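Local coordinates for protein cellulose 1,4-beta-cellobiosidase (Thermobifida fusca, PDB 4JJJ) that probably hydrolyses beta-1,4-glucosidic bonds of cellulose to release cellobiose, this chain being its glycoside hydrolase family 48 catalytic domain, at residues Y262-K274 / A312-Q324. The protein carries 1 engineered substitution. Numbering follows the deposited sequence.
Sequences YLRYAMFDKYFKK and AWAWRIGSSSSHQ. With BGC (beta-D-glucopyranose), chain D; BGC (beta-D-glucopyranose), chain B; BGC (beta-D-glucopyranose), chain C; BGC (beta-D-glucopyranose), chain E.
K270 and S319 bring the two backbones within 3.8 Å, CA to CA, where the type I beta turn D269-F272, lying beyond helix 250-263, meets the loop between strands 314-317 and 321-323. In this (α/α)6 glycoside hydrolase family 48 domain the meeting lines the sugar-binding cleft. G318 N makes a weak hydrogen bond to K270 O, which also accepts from a water shared with R316 O. G318 CA makes a CA-H...O contact with F268 O at 3.5 Å.

S320 OG links the turn to the loop: it donates to D269 OD1 (2.7 Å) from well above the carboxylate plane and accepts from K270 N in a nearly straight bond (173°). The other carboxylate oxygen, OD2, closes an Asx turn with Y271 N and takes K273 N from the opposite face, and Y385 also bonds to it. The Y265 ring and R316 guanidinium are turned 80° apart; R316 NH1 donates a nearly straight hydrogen bond to Y265 OH (3.0 Å), which lies in the guanidinium plane, and the same hydroxyl is hydrogen-bonded to D128.

K270 and I317 run side by side toward the glucan. With CG anti to the backbone N (chi1 -171°) and the rest of the chain extended, K270 carries NZ to O2 of glucose B, and E108 holds the same ammonium in a salt bridge. One face of W313 lies against glucoses C and E, and W315 offers a face to glucoses C and D. Y271 touches I317 CG2 with CE1, while its OH hydrogen-bonds O6 of glucose D at 2.7 Å.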
ATOM      1  N   TYR A 262     -16.313  -2.822  -2.410  1.00  5.57           N
ATOM      2  CA  TYR A 262     -15.410  -3.824  -2.990  1.00  5.90           C
ATOM      3  C   TYR A 262     -14.207  -4.117  -2.135  1.00  5.26           C
ATOM      4  O   TYR A 262     -13.663  -5.202  -2.156  1.00  5.28           O
ATOM      5  CB  TYR A 262     -14.955  -3.392  -4.366  1.00  5.69           C
ATOM      6  CG  TYR A 262     -16.108  -3.571  -5.405  1.00  6.50           C
ATOM      7  CD1 TYR A 262     -16.251  -4.757  -6.104  1.00  6.98           C
ATOM      8  CD2 TYR A 262     -16.959  -2.533  -5.702  1.00  6.59           C
ATOM      9  CE1 TYR A 262     -17.291  -4.919  -6.960  1.00  6.59           C
ATOM     10  CE2 TYR A 262     -18.061  -2.706  -6.554  1.00  6.81           C
ATOM     11  CZ  TYR A 262     -18.171  -3.913  -7.216  1.00  6.90           C
ATOM     12  OH  TYR A 262     -19.248  -4.097  -8.119  1.00  7.51           O
ATOM     13  N   LEU A 263     -13.791  -3.122  -1.368  1.00  5.14           N
ATOM     14  CA  LEU A 263     -12.589  -3.253  -0.474  1.00  5.56           C
ATOM     15  C   LEU A 263     -12.822  -4.297   0.581  1.00  5.86           C
ATOM     16  O   LEU A 263     -11.872  -4.821   1.220  1.00  6.55           O
ATOM     17  CB  LEU A 263     -12.283  -1.913   0.177  1.00  5.16           C
ATOM     18  CG  LEU A 263     -11.028  -1.767   1.040  1.00  5.60           C
ATOM     19  CD1 LEU A 263      -9.862  -2.264   0.238  1.00  5.64           C
ATOM     20  CD2 LEU A 263     -10.910  -0.265   1.452  1.00  5.75           C
ATOM     21  N   ARG A 264     -14.100  -4.630   0.806  1.00  6.24           N
ATOM     22  CA  ARG A 264     -14.320  -5.801   1.690  1.00  6.15           C
ATOM     23  C   ARG A 264     -13.606  -7.082   1.282  1.00  6.19           C
ATOM     24  O   ARG A 264     -13.391  -7.926   2.108  1.00  5.52           O
ATOM     25  CB  ARG A 264     -15.827  -6.105   1.899  1.00  6.83           C
ATOM     26  CG  ARG A 264     -16.621  -4.933   2.514  1.00  6.98           C
ATOM     27  CD  ARG A 264     -18.091  -5.229   2.746  1.00  8.21           C
ATOM     28  NE  ARG A 264     -18.738  -5.407   1.487  1.00  8.31           N
ATOM     29  CZ  ARG A 264     -19.874  -6.125   1.265  1.00  8.69           C
ATOM     30  NH1 ARG A 264     -20.397  -6.900   2.195  1.00  9.14           N
ATOM     31  NH2 ARG A 264     -20.389  -6.098   0.057  1.00  8.71           N
ATOM     32  N   TYR A 265     -13.289  -7.261   0.035  1.00  5.93           N
ATOM     33  CA  TYR A 265     -12.490  -8.451  -0.384  1.00  5.78           C
ATOM     34  C   TYR A 265     -11.204  -8.556   0.432  1.00  5.80           C
ATOM     35  O   TYR A 265     -10.739  -9.677   0.724  1.00  6.07           O
ATOM     36  CB  TYR A 265     -12.135  -8.395  -1.894  1.00  5.21           C
ATOM     37  CG  TYR A 265     -13.158  -9.082  -2.700  1.00  6.02           C
ATOM     38  CD1 TYR A 265     -13.251 -10.473  -2.714  1.00  6.12           C
ATOM     39  CD2 TYR A 265     -14.029  -8.341  -3.451  1.00  6.05           C
ATOM     40  CE1 TYR A 265     -14.210 -11.130  -3.481  1.00  7.40           C
ATOM     41  CE2 TYR A 265     -15.028  -8.955  -4.195  1.00  6.08           C
ATOM     42  CZ  TYR A 265     -15.104 -10.355  -4.257  1.00  6.92           C
ATOM     43  OH  TYR A 265     -16.116 -11.032  -4.949  1.00  8.06           O
ATOM     44  N   ALA A 266     -10.597  -7.427   0.886  1.00  5.78           N
ATOM     45  CA  ALA A 266      -9.405  -7.463   1.712  1.00  5.66           C
ATOM     46  C   ALA A 266      -9.637  -8.089   3.111  1.00  6.07           C
ATOM     47  O   ALA A 266      -8.667  -8.399   3.772  1.00  6.73           O
ATOM     48  CB  ALA A 266      -8.831  -6.047   1.842  1.00  5.84           C
ATOM     49  N   MET A 267     -10.913  -8.225   3.503  1.00  5.26           N
ATOM     50  CA  MET A 267     -11.299  -8.709   4.813  1.00  5.45           C
ATOM     51  C   MET A 267     -11.353 -10.213   4.932  1.00  5.70           C
ATOM     52  O   MET A 267     -11.649 -10.744   6.027  1.00  5.03           O
ATOM     53  CB  MET A 267     -12.633  -8.117   5.178  1.00  5.66           C
ATOM     54  CG  MET A 267     -12.643  -6.625   5.408  1.00  6.54           C
ATOM     55  SD  MET A 267     -14.283  -6.132   5.953  1.00  8.02           S
ATOM     56  CE  MET A 267     -14.201  -4.375   5.847  1.00  8.53           C
ATOM     57  N   PHE A 268     -11.095 -10.892   3.798  1.00  5.88           N
ATOM     58  CA  PHE A 268     -11.281 -12.364   3.697  1.00  6.68           C
ATOM     59  C   PHE A 268      -9.976 -13.105   3.590  1.00  7.31           C
ATOM     60  O   PHE A 268      -9.054 -12.646   2.914  1.00  6.91           O
ATOM     61  CB  PHE A 268     -12.243 -12.720   2.581  1.00  7.32           C
ATOM     62  CG  PHE A 268     -13.608 -12.349   2.904  1.00  7.10           C
ATOM     63  CD1 PHE A 268     -14.001 -11.022   2.751  1.00  7.55           C
ATOM     64  CD2 PHE A 268     -14.515 -13.245   3.448  1.00  8.00           C
ATOM     65  CE1 PHE A 268     -15.270 -10.611   3.116  1.00  7.97           C
ATOM     66  CE2 PHE A 268     -15.788 -12.840   3.797  1.00  8.69           C
ATOM     67  CZ  PHE A 268     -16.187 -11.520   3.638  1.00  8.55           C
ATOM     68  N   ASP A 269      -9.936 -14.314   4.128  1.00  6.87           N
ATOM     69  CA  ASP A 269      -8.802 -15.215   3.891  1.00  7.66           C
ATOM     70  C   ASP A 269      -8.554 -15.356   2.362  1.00  6.62           C
ATOM     71  O   ASP A 269      -9.499 -15.348   1.576  1.00  6.84           O
ATOM     72  CB  ASP A 269      -9.135 -16.597   4.494  1.00  7.56           C
ATOM     73  CG  ASP A 269      -8.007 -17.586   4.332  1.00  8.09           C
ATOM     74  OD1 ASP A 269      -7.073 -17.545   5.174  1.00  8.71           O
ATOM     75  OD2 ASP A 269      -8.083 -18.383   3.382  1.00  9.57           O
ATOM     76  N   LYS A 270      -7.295 -15.582   1.988  1.00  7.02           N
ATOM     77  CA  LYS A 270      -6.933 -15.657   0.611  1.00  6.82           C
ATOM     78  C   LYS A 270      -7.863 -16.595  -0.163  1.00  7.90           C
ATOM     79  O   LYS A 270      -8.303 -16.271  -1.254  1.00  8.02           O
ATOM     80  CB  LYS A 270      -5.515 -16.073   0.484  1.00  6.99           C
ATOM     81  CG  LYS A 270      -4.891 -16.002  -0.875  1.00  6.73           C
ATOM     82  CD  LYS A 270      -3.440 -16.517  -0.940  1.00  6.55           C
ATOM     83  CE  LYS A 270      -2.885 -16.458  -2.348  1.00  6.97           C
ATOM     84  NZ  LYS A 270      -1.485 -16.914  -2.343  1.00  7.64           N
ATOM     85  N   TYR A 271      -8.013 -17.819   0.368  1.00  7.59           N
ATOM     86  CA  TYR A 271      -8.819 -18.809  -0.297  1.00  7.32           C
ATOM     87  C   TYR A 271     -10.130 -19.079   0.454  1.00  7.99           C
ATOM     88  O   TYR A 271     -10.728 -20.185   0.363  1.00  9.24           O
ATOM     89  CB  TYR A 271      -8.019 -20.099  -0.508  1.00  7.04           C
ATOM     90  CG  TYR A 271      -6.936 -19.940  -1.528  1.00  7.24           C
ATOM     91  CD1 TYR A 271      -7.248 -19.876  -2.864  1.00  7.37           C
ATOM     92  CD2 TYR A 271      -5.575 -19.807  -1.105  1.00  7.12           C
ATOM     93  CE1 TYR A 271      -6.218 -19.663  -3.832  1.00  7.78           C
ATOM     94  CE2 TYR A 271      -4.566 -19.596  -2.051  1.00  7.75           C
ATOM     95  CZ  TYR A 271      -4.935 -19.519  -3.399  1.00  7.13           C
ATOM     96  OH  TYR A 271      -3.860 -19.345  -4.302  1.00  9.36           O
ATOM     97  N   PHE A 272     -10.660 -18.059   1.091  1.00  7.64           N
ATOM     98  CA  PHE A 272     -11.906 -18.073   1.791  1.00  7.62           C
ATOM     99  C   PHE A 272     -11.981 -19.264   2.781  1.00  9.06           C
ATOM    100  O   PHE A 272     -13.046 -19.817   2.948  1.00  9.54           O
ATOM    101  CB  PHE A 272     -13.089 -18.048   0.790  1.00  8.25           C
ATOM    102  CG  PHE A 272     -13.163 -16.761  -0.014  1.00  8.98           C
ATOM    103  CD1 PHE A 272     -13.784 -15.637   0.518  1.00  8.38           C
ATOM    104  CD2 PHE A 272     -12.568 -16.683  -1.295  1.00  9.70           C
ATOM    105  CE1 PHE A 272     -13.719 -14.461  -0.230  1.00  8.56           C
ATOM    106  CE2 PHE A 272     -12.562 -15.510  -2.032  1.00 10.38           C
ATOM    107  CZ  PHE A 272     -13.110 -14.379  -1.454  1.00  9.42           C
ATOM    108  N   LYS A 273     -10.862 -19.600   3.375  1.00  8.72           N
ATOM    109  CA  LYS A 273     -10.901 -20.577   4.484  1.00 10.05           C
ATOM    110  C   LYS A 273     -11.550 -20.001   5.675  1.00 10.76           C
ATOM    111  O   LYS A 273     -11.488 -18.799   5.983  1.00  8.97           O
ATOM    112  CB  LYS A 273      -9.536 -20.941   4.907  1.00 12.22           C
ATOM    113  CG  LYS A 273      -8.656 -21.606   3.908  1.00 15.86           C
ATOM    114  CD  LYS A 273      -8.980 -23.010   3.596  1.00 17.29           C
ATOM    115  CE  LYS A 273      -7.710 -23.815   3.263  1.00 14.99           C
ATOM    116  NZ  LYS A 273      -8.206 -25.201   2.985  1.00 14.96           N
ATOM    117  N   LYS A 274     -12.121 -20.873   6.495  1.00 11.42           N
ATOM    118  CA  LYS A 274     -12.607 -20.409   7.757  1.00 12.71           C
ATOM    119  C   LYS A 274     -11.460 -19.834   8.584  1.00 10.38           C
ATOM    120  O   LYS A 274     -10.350 -20.410   8.688  1.00 10.52           O
ATOM    121  CB  LYS A 274     -13.157 -21.588   8.534  1.00 14.21           C
ATOM    122  CG  LYS A 274     -13.747 -21.286   9.914  1.00 18.49           C
ATOM    123  CD  LYS A 274     -14.321 -22.607  10.486  1.00 25.88           C
ATOM    124  CE  LYS A 274     -14.960 -22.413  11.842  1.00 36.13           C
ATOM    125  NZ  LYS A 274     -16.306 -21.773  11.769  1.00 45.01           N
ATOM    126  N   ALA A 312     -14.449 -19.261 -20.978  1.00 33.54           N
ATOM    127  CA  ALA A 312     -13.839 -18.342 -20.003  1.00 31.13           C
ATOM    128  C   ALA A 312     -13.797 -18.976 -18.605  1.00 34.80           C
ATOM    129  O   ALA A 312     -14.638 -19.820 -18.280  1.00 31.05           O
ATOM    130  CB  ALA A 312     -14.592 -16.975 -19.990  1.00 34.70           C
ATOM    131  N   TRP A 313     -12.767 -18.633 -17.796  1.00 26.19           N
ATOM    132  CA  TRP A 313     -12.714 -18.993 -16.348  1.00 21.76           C
ATOM    133  C   TRP A 313     -12.241 -17.651 -15.641  1.00 18.59           C
ATOM    134  O   TRP A 313     -11.759 -16.786 -16.297  1.00 17.97           O
ATOM    135  CB  TRP A 313     -11.799 -20.098 -15.958  1.00 22.86           C
ATOM    136  CG  TRP A 313     -10.424 -20.124 -16.593  1.00 27.87           C
ATOM    137  CD1 TRP A 313     -10.068 -20.875 -17.689  1.00 32.30           C
ATOM    138  CD2 TRP A 313      -9.215 -19.451 -16.161  1.00 29.07           C
ATOM    139  NE1 TRP A 313      -8.728 -20.711 -17.975  1.00 34.87           N
ATOM    140  CE2 TRP A 313      -8.181 -19.829 -17.071  1.00 30.03           C
ATOM    141  CE3 TRP A 313      -8.910 -18.544 -15.138  1.00 25.96           C
ATOM    142  CZ2 TRP A 313      -6.894 -19.373 -16.966  1.00 25.45           C
ATOM    143  CZ3 TRP A 313      -7.608 -18.115 -15.009  1.00 23.39           C
ATOM    144  CH2 TRP A 313      -6.609 -18.491 -15.944  1.00 24.44           C
ATOM    145  N   ALA A 314     -12.474 -17.541 -14.348  1.00 14.18           N
ATOM    146  CA  ALA A 314     -12.124 -16.307 -13.620  1.00 12.33           C
ATOM    147  C   ALA A 314     -11.992 -16.698 -12.180  1.00 11.03           C
ATOM    148  O   ALA A 314     -12.448 -17.811 -11.737  1.00 11.84           O
ATOM    149  CB  ALA A 314     -13.145 -15.188 -13.795  1.00 10.49           C
ATOM    150  N   TRP A 315     -11.244 -15.895 -11.411  1.00  9.58           N
ATOM    151  CA  TRP A 315     -10.992 -16.218 -10.051  1.00  8.55           C
ATOM    152  C   TRP A 315     -10.817 -14.886  -9.234  1.00  7.03           C
ATOM    153  O   TRP A 315     -10.632 -13.772  -9.794  1.00  7.45           O
ATOM    154  CB  TRP A 315      -9.724 -17.007  -9.876  1.00  8.70           C
ATOM    155  CG  TRP A 315      -8.560 -16.369 -10.505  1.00  9.46           C
ATOM    156  CD1 TRP A 315      -8.177 -16.518 -11.816  1.00  9.23           C
ATOM    157  CD2 TRP A 315      -7.659 -15.428  -9.915  1.00  8.88           C
ATOM    158  NE1 TRP A 315      -7.076 -15.703 -12.085  1.00  9.46           N
ATOM    159  CE2 TRP A 315      -6.687 -15.093 -10.900  1.00  9.23           C
ATOM    160  CE3 TRP A 315      -7.523 -14.879  -8.631  1.00  9.17           C
ATOM    161  CZ2 TRP A 315      -5.669 -14.170 -10.680  1.00  8.55           C
ATOM    162  CZ3 TRP A 315      -6.485 -13.984  -8.384  1.00  8.47           C
ATOM    163  CH2 TRP A 315      -5.552 -13.611  -9.421  1.00  8.28           C
ATOM    164  N   ARG A 316     -10.945 -15.058  -7.909  1.00  7.90           N
ATOM    165  CA  ARG A 316     -10.764 -13.958  -6.912  1.00  7.62           C
ATOM    166  C   ARG A 316     -10.174 -14.549  -5.681  1.00  7.43           C
ATOM    167  O   ARG A 316     -10.513 -15.705  -5.262  1.00  8.68           O
ATOM    168  CB  ARG A 316     -12.071 -13.272  -6.542  1.00  6.68           C
ATOM    169  CG  ARG A 316     -12.745 -12.600  -7.733  1.00  7.21           C
ATOM    170  CD  ARG A 316     -14.045 -11.902  -7.421  1.00  7.62           C
ATOM    171  NE  ARG A 316     -14.580 -11.428  -8.687  1.00  7.45           N
ATOM    172  CZ  ARG A 316     -15.721 -10.781  -8.871  1.00  8.67           C
ATOM    173  NH1 ARG A 316     -16.545 -10.466  -7.874  1.00  9.13           N
ATOM    174  NH2 ARG A 316     -16.056 -10.419 -10.096  1.00  8.70           N
ATOM    175  N   ILE A 317      -9.306 -13.740  -5.013  1.00  6.68           N
ATOM    176  CA  ILE A 317      -8.705 -14.107  -3.726  1.00  6.60           C
ATOM    177  C   ILE A 317      -8.772 -12.902  -2.829  1.00  6.73           C
ATOM    178  O   ILE A 317      -8.631 -11.780  -3.335  1.00  6.05           O
ATOM    179  CB  ILE A 317      -7.305 -14.670  -3.807  1.00  6.79           C
ATOM    180  CG1 ILE A 317      -6.309 -13.648  -4.481  1.00  7.10           C
ATOM    181  CG2 ILE A 317      -7.264 -16.016  -4.613  1.00  6.90           C
ATOM    182  CD1 ILE A 317      -4.891 -14.128  -4.764  1.00  7.48           C
ATOM    183  N   GLY A 318      -8.925 -13.127  -1.525  1.00  6.27           N
ATOM    184  CA  GLY A 318      -8.598 -12.152  -0.477  1.00  6.01           C
ATOM    185  C   GLY A 318      -7.171 -12.277  -0.182  1.00  6.26           C
ATOM    186  O   GLY A 318      -6.349 -12.610  -1.008  1.00  6.27           O
ATOM    187  N   SER A 319      -6.787 -12.005   1.084  1.00  6.13           N
ATOM    188  CA  SER A 319      -5.457 -12.300   1.558  1.00  6.94           C
ATOM    189  C   SER A 319      -5.498 -12.547   3.044  1.00  7.02           C
ATOM    190  O   SER A 319      -6.327 -11.951   3.734  1.00  6.94           O
ATOM    191  CB  SER A 319      -4.376 -11.371   1.070  1.00  6.97           C
ATOM    192  OG  SER A 319      -4.242 -10.305   1.929  1.00  6.39           O
ATOM    193  N   SER A 320      -4.616 -13.379   3.554  1.00  6.40           N
ATOM    194  CA  SER A 320      -4.755 -13.912   4.890  1.00  6.93           C
ATOM    195  C   SER A 320      -3.986 -13.169   5.992  1.00  5.99           C
ATOM    196  O   SER A 320      -4.274 -13.393   7.188  1.00  5.49           O
ATOM    197  CB  SER A 320      -4.237 -15.353   4.904  1.00  6.93           C
ATOM    198  OG  SER A 320      -5.029 -16.149   4.015  1.00  7.96           O
ATOM    199  N   SER A 321      -3.088 -12.284   5.591  0.70  5.29           N
ATOM    200  CA  SER A 321      -2.173 -11.639   6.559  0.70  5.05           C
ATOM    201  C   SER A 321      -2.418 -10.141   6.525  0.70  5.02           C
ATOM    202  O   SER A 321      -2.555  -9.543   5.399  0.70  5.49           O
ATOM    203  CB  SER A 321      -0.741 -11.932   6.210  0.70  4.96           C
ATOM    204  OG  SER A 321       0.122 -11.391   7.173  0.70  4.37           O
ATOM    205  N   SER A 322      -2.460  -9.532   7.713  1.00  4.88           N
ATOM    206  CA  SER A 322      -2.793  -8.105   7.882  1.00  4.74           C
ATOM    207  C   SER A 322      -1.749  -7.432   8.700  1.00  5.14           C
ATOM    208  O   SER A 322      -1.188  -8.017   9.652  1.00  4.97           O
ATOM    209  CB  SER A 322      -4.198  -7.890   8.487  1.00  4.96           C
ATOM    210  OG  SER A 322      -5.243  -8.460   7.703  1.00  5.87           O
ATOM    211  N   HIS A 323      -1.392  -6.202   8.283  1.00  4.42           N
ATOM    212  CA  HIS A 323      -0.335  -5.414   8.841  1.00  4.58           C
ATOM    213  C   HIS A 323      -0.933  -4.179   9.514  1.00  4.42           C
ATOM    214  O   HIS A 323      -1.755  -3.496   8.935  1.00  4.15           O
ATOM    215  CB  HIS A 323       0.602  -5.047   7.679  1.00  4.68           C
ATOM    216  CG  HIS A 323       1.887  -4.365   8.022  1.00  4.60           C
ATOM    217  ND1 HIS A 323       1.987  -3.170   8.734  1.00  4.43           N
ATOM    218  CD2 HIS A 323       3.166  -4.686   7.719  1.00  5.09           C
ATOM    219  CE1 HIS A 323       3.232  -2.772   8.789  1.00  4.67           C
ATOM    220  NE2 HIS A 323       3.982  -3.705   8.190  1.00  5.01           N
ATOM    221  N   GLN A 324      -0.448  -3.830  10.691  1.00  4.35           N
ATOM    222  CA  GLN A 324      -0.949  -2.677  11.419  1.00  4.21           C
ATOM    223  C   GLN A 324      -0.930  -1.395  10.582  1.00  4.42           C
ATOM    224  O   GLN A 324      -1.778  -0.495  10.672  1.00  5.21           O
ATOM    225  CB  GLN A 324      -0.130  -2.417  12.701  1.00  4.33           C
ATOM    226  CG  GLN A 324       1.365  -2.132  12.537  1.00  4.40           C
ATOM    227  CD  GLN A 324       1.720  -0.683  12.397  1.00  4.36           C
ATOM    228  OE1 GLN A 324       0.921   0.196  12.740  1.00  4.89           O
ATOM    229  NE2 GLN A 324       2.920  -0.391  11.869  1.00  4.50           N
TER
HETATM  230  C2  BGC D   4      -2.275 -16.958  -9.943  1.00 10.14           C
HETATM  231  C3  BGC D   4      -3.502 -17.464 -10.692  1.00 10.78           C
HETATM  232  C4  BGC D   4      -4.401 -18.291  -9.737  1.00  9.38           C
HETATM  233  C5  BGC D   4      -4.710 -17.451  -8.494  1.00  9.42           C
HETATM  234  C6  BGC D   4      -5.476 -18.278  -7.407  1.00  8.78           C
HETATM  235  C1  BGC D   4      -2.736 -16.131  -8.745  1.00  9.30           C
HETATM  236  O2  BGC D   4      -1.561 -16.136 -10.846  1.00 11.93           O
HETATM  237  O3  BGC D   4      -3.029 -18.293 -11.779  1.00 11.60           O
HETATM  238  O4  BGC D   4      -5.663 -18.570 -10.344  1.00 10.76           O
HETATM  239  O5  BGC D   4      -3.472 -17.033  -7.906  1.00  8.15           O
HETATM  240  O6  BGC D   4      -4.685 -19.341  -6.877  1.00  9.16           O
HETATM  241  C2  BGC B   3      -0.912 -13.992  -4.890  1.00  7.41           C
HETATM  242  C3  BGC B   3      -1.113 -15.140  -5.858  1.00  8.54           C
HETATM  243  C4  BGC B   3      -1.752 -14.696  -7.161  1.00  8.23           C
HETATM  244  C5  BGC B   3      -1.054 -13.492  -7.740  1.00  7.76           C
HETATM  245  C6  BGC B   3      -1.704 -12.859  -8.913  1.00  7.59           C
HETATM  246  C1  BGC B   3      -0.167 -12.848  -5.622  1.00  7.57           C
HETATM  247  O2  BGC B   3      -0.227 -14.370  -3.703  1.00  8.34           O
HETATM  248  O3  BGC B   3      -1.928 -16.167  -5.232  1.00  9.13           O
HETATM  249  O4  BGC B   3      -1.586 -15.835  -8.072  1.00  8.53           O
HETATM  250  O5  BGC B   3      -0.937 -12.435  -6.738  1.00  7.85           O
HETATM  251  O6  BGC B   3      -0.923 -11.810  -9.453  1.00  7.13           O
HETATM  252  C2  BGC C   5      -7.271 -20.085 -11.108  1.00 11.05           C
HETATM  253  C3  BGC C   5      -7.550 -21.412 -11.849  1.00 14.57           C
HETATM  254  C4  BGC C   5      -6.740 -21.458 -13.153  1.00 15.30           C
HETATM  255  C5  BGC C   5      -5.247 -21.125 -12.894  1.00 14.67           C
HETATM  256  C6  BGC C   5      -4.266 -21.141 -14.069  1.00 16.20           C
HETATM  257  C1  BGC C   5      -5.787 -19.873 -10.959  1.00 11.69           C
HETATM  258  O2  BGC C   5      -7.930 -20.177  -9.891  1.00 10.80           O
HETATM  259  O3  BGC C   5      -8.965 -21.503 -12.180  1.00 15.89           O
HETATM  260  O4  BGC C   5      -6.646 -22.895 -13.554  1.00 17.58           O
HETATM  261  O5  BGC C   5      -5.215 -19.783 -12.288  1.00 12.07           O
HETATM  262  O6  BGC C   5      -2.972 -21.676 -13.780  1.00 19.24           O
HETATM  263  C2  BGC E   6      -6.939 -24.435 -15.237  1.00 22.32           C
HETATM  264  C3  BGC E   6      -7.900 -25.081 -16.234  1.00 25.57           C
HETATM  265  C4  BGC E   6      -9.319 -25.106 -15.640  1.00 28.44           C
HETATM  266  C5  BGC E   6      -9.744 -23.700 -15.174  1.00 28.00           C
HETATM  267  C6  BGC E   6     -11.202 -23.678 -14.746  1.00 30.34           C
HETATM  268  C1  BGC E   6      -7.536 -23.130 -14.619  1.00 21.48           C
HETATM  269  O2  BGC E   6      -5.731 -24.195 -15.960  1.00 22.30           O
HETATM  270  O3  BGC E   6      -7.394 -26.442 -16.506  1.00 29.63           O
HETATM  271  O4  BGC E   6     -10.211 -25.685 -16.614  1.00 30.99           O
HETATM  272  O5  BGC E   6      -8.855 -23.422 -14.012  1.00 22.42           O
HETATM  273  O6  BGC E   6     -11.081 -24.313 -13.497  1.00 31.11           O
HETATM  274  O   HOH W   1     -10.047 -17.614  -3.224  1.00 13.00           O